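Local coordinates for avirulence protein (Pseudomonas syringae, PDB 4B6X) that is a type III secreted effector whose C-terminal, in planta processed coiled-coil domain probably helps to trigger plant immunity, at residues M37-T42 with Q63-R68. Numbering follows the deposited sequence.
Sequences MVNNLT and QLRHAR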
loop_
_atom_site.group_PDB
_atom_site.type_symbol
_atom_site.label_atom_id
_atom_site.label_comp_id
_atom_site.label_asym_id
_atom_site.label_seq_id
_atom_site.Cartn_x
_atom_site.Cartn_y
_atom_site.Cartn_z
ATOM N N MET A 37 -3.726 4.308 -2.700
ATOM C CA MET A 37 -4.688 4.342 -1.618
ATOM C C MET A 37 -4.009 4.743 -0.308
ATOM O O MET A 37 -4.542 5.580 0.469
ATOM C CB MET A 37 -5.410 3.015 -1.425
ATOM C CG MET A 37 -6.553 2.704 -2.415
ATOM S SD MET A 37 -7.730 1.391 -1.769
ATOM C CE MET A 37 -6.675 0.680 -0.441
ATOM N N VAL A 38 -2.835 4.192 -0.052
ATOM C CA VAL A 38 -2.091 4.535 1.171
ATOM C C VAL A 38 -1.793 6.010 1.253
ATOM O O VAL A 38 -1.941 6.644 2.311
ATOM C CB VAL A 38 -0.778 3.740 1.290
ATOM C CG1 VAL A 38 0.234 4.463 2.215
ATOM C CG2 VAL A 38 -1.076 2.280 1.748
ATOM N N ASN A 39 -1.395 6.581 0.127
ATOM C CA ASN A 39 -1.121 7.990 0.064
ATOM C C ASN A 39 -2.377 8.869 0.260
ATOM O O ASN A 39 -2.324 9.913 0.924
ATOM C CB ASN A 39 -0.468 8.319 -1.286
ATOM C CG ASN A 39 0.936 7.731 -1.447
ATOM O OD1 ASN A 39 1.491 7.108 -0.543
ATOM N ND2 ASN A 39 1.500 7.908 -2.627
ATOM N N ASN A 40 -3.499 8.499 -0.357
ATOM C CA ASN A 40 -4.725 9.277 -0.202
ATOM C C ASN A 40 -5.209 9.248 1.247
ATOM O O ASN A 40 -5.561 10.271 1.822
ATOM C CB ASN A 40 -5.814 8.777 -1.158
ATOM C CG ASN A 40 -5.512 9.121 -2.623
ATOM O OD1 ASN A 40 -4.841 10.105 -2.909
ATOM N ND2 ASN A 40 -5.980 8.286 -3.549
ATOM N N LEU A 41 -5.151 8.078 1.863
ATOM C CA LEU A 41 -5.534 7.936 3.235
ATOM C C LEU A 41 -4.592 8.685 4.152
ATOM O O LEU A 41 -5.035 9.209 5.162
ATOM C CB LEU A 41 -5.601 6.454 3.623
ATOM C CG LEU A 41 -6.734 5.632 3.006
ATOM C CD1 LEU A 41 -6.431 4.100 3.063
ATOM C CD2 LEU A 41 -8.053 5.950 3.773
ATOM N N THR A 42 -3.311 8.786 3.802
ATOM C CA THR A 42 -2.387 9.547 4.619
ATOM C C THR A 42 -2.726 11.049 4.570
ATOM O O THR A 42 -2.729 11.723 5.610
ATOM C CB THR A 42 -0.926 9.328 4.241
ATOM O OG1 THR A 42 -0.621 7.932 4.283
ATOM C CG2 THR A 42 -0.015 10.067 5.225
ATOM N N GLN A 63 -8.184 2.504 8.683
ATOM C CA GLN A 63 -8.048 2.111 7.272
ATOM C C GLN A 63 -6.633 2.166 6.699
ATOM O O GLN A 63 -6.241 1.288 5.930
ATOM C CB GLN A 63 -8.872 3.024 6.390
ATOM C CG GLN A 63 -10.231 2.534 6.193
ATOM C CD GLN A 63 -10.359 1.188 5.485
ATOM O OE1 GLN A 63 -10.378 0.157 6.125
ATOM N NE2 GLN A 63 -10.547 1.218 4.163
ATOM N N LEU A 64 -5.930 3.240 7.034
ATOM C CA LEU A 64 -4.541 3.407 6.672
ATOM C C LEU A 64 -3.677 2.250 7.175
ATOM O O LEU A 64 -2.810 1.764 6.466
ATOM C CB LEU A 64 -4.015 4.733 7.188
ATOM C CG LEU A 64 -2.583 5.102 6.869
ATOM C CD1 LEU A 64 -2.336 5.007 5.362
ATOM C CD2 LEU A 64 -2.320 6.517 7.394
ATOM N N ARG A 65 -3.906 1.779 8.385
ATOM C CA ARG A 65 -3.122 0.683 8.858
ATOM C C ARG A 65 -3.451 -0.603 8.119
ATOM O O ARG A 65 -2.550 -1.406 7.891
ATOM C CB ARG A 65 -3.292 0.474 10.336
ATOM C CG ARG A 65 -2.325 -0.573 10.847
ATOM C CD ARG A 65 -2.339 -0.662 12.334
ATOM N NE ARG A 65 -1.367 0.204 13.012
ATOM C CZ ARG A 65 -1.636 1.071 13.988
ATOM N NH1 ARG A 65 -2.886 1.273 14.425
ATOM N NH2 ARG A 65 -0.631 1.743 14.540
ATOM N N HIS A 66 -4.720 -0.828 7.802
ATOM C CA HIS A 66 -5.084 -2.001 7.004
ATOM C C HIS A 66 -4.310 -1.983 5.684
ATOM O O HIS A 66 -3.693 -2.956 5.302
ATOM C CB HIS A 66 -6.568 -2.004 6.661
ATOM C CG HIS A 66 -7.493 -2.246 7.807
ATOM N ND1 HIS A 66 -7.327 -3.280 8.701
ATOM C CD2 HIS A 66 -8.690 -1.688 8.104
ATOM C CE1 HIS A 66 -8.357 -3.319 9.530
ATOM N NE2 HIS A 66 -9.191 -2.348 9.205
ATOM N N ALA A 67 -4.328 -0.837 5.022
ATOM C CA ALA A 67 -3.722 -0.668 3.712
ATOM C C ALA A 67 -2.183 -0.771 3.718
ATOM O O ALA A 67 -1.582 -1.358 2.792
ATOM C CB ALA A 67 -4.211 0.671 3.067
ATOM N N ARG A 68 -1.541 -0.206 4.741
ATOM C CA ARG A 68 -0.104 -0.289 4.874
ATOM C C ARG A 68 0.356 -1.750 5.129
ATOM O O ARG A 68 1.398 -2.158 4.606
ATOM C CB ARG A 68 0.405 0.651 5.960
ATOM C CG ARG A 68 0.281 2.128 5.592
ATOM C CD ARG A 68 0.773 3.029 6.715
ATOM N NE ARG A 68 2.194 2.804 6.923
ATOM C CZ ARG A 68 2.805 2.668 8.090
ATOM N NH1 ARG A 68 2.145 2.725 9.237
ATOM N NH2 ARG A 68 4.107 2.427 8.098
#
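Leu64 reaches across from helix 54-89 and packs on one turn of helix 25-50, between Val38, Leu41 and Thr42. Its CB leads to CG, which stands anti to the backbone N (chi1 -178°) and carries the two methyls toward that turn. CD1 does most of the touching. Leu64 CD1 lies 3.5 Å from Val38 O and 3.6 Å from Thr42 OG1. It also meets Leu41 CB and Val38 CG1. Leu64 CD2 is 3.8 Å from Thr42 OG1 and also approaches Thr42 CA. Val38 crosses Leu64 at about a right angle. Its two methyls split the work: Val38 CG2 rests on Ala67 CB at 3.8 Å, and both brush the aliphatic CG of Arg68. Leu41 also forks, with CD1 over Ala67 CB and CD2 against Gln63 CB at 4.0 Å. Met37 CE makes a looser contact with Ala67 CB at the edge of the interface. Thr42 OG1 donates to Val38 O at 2.7 Å, tilted 33° from the carbonyl plane. Thr42 N reaches the same oxygen from the opposite face, so two bonds grip it beside the leucine methyl. The short segments run antiparallel at 158°, with their axes 9.3 Å apart at closest approach, and join the two arms of the helical hairpin that forms this coiled-coil domain. No hydrogen bond links the segments, so apolar packing holds them here, with the threonine hydroxyl turned back to its own helix.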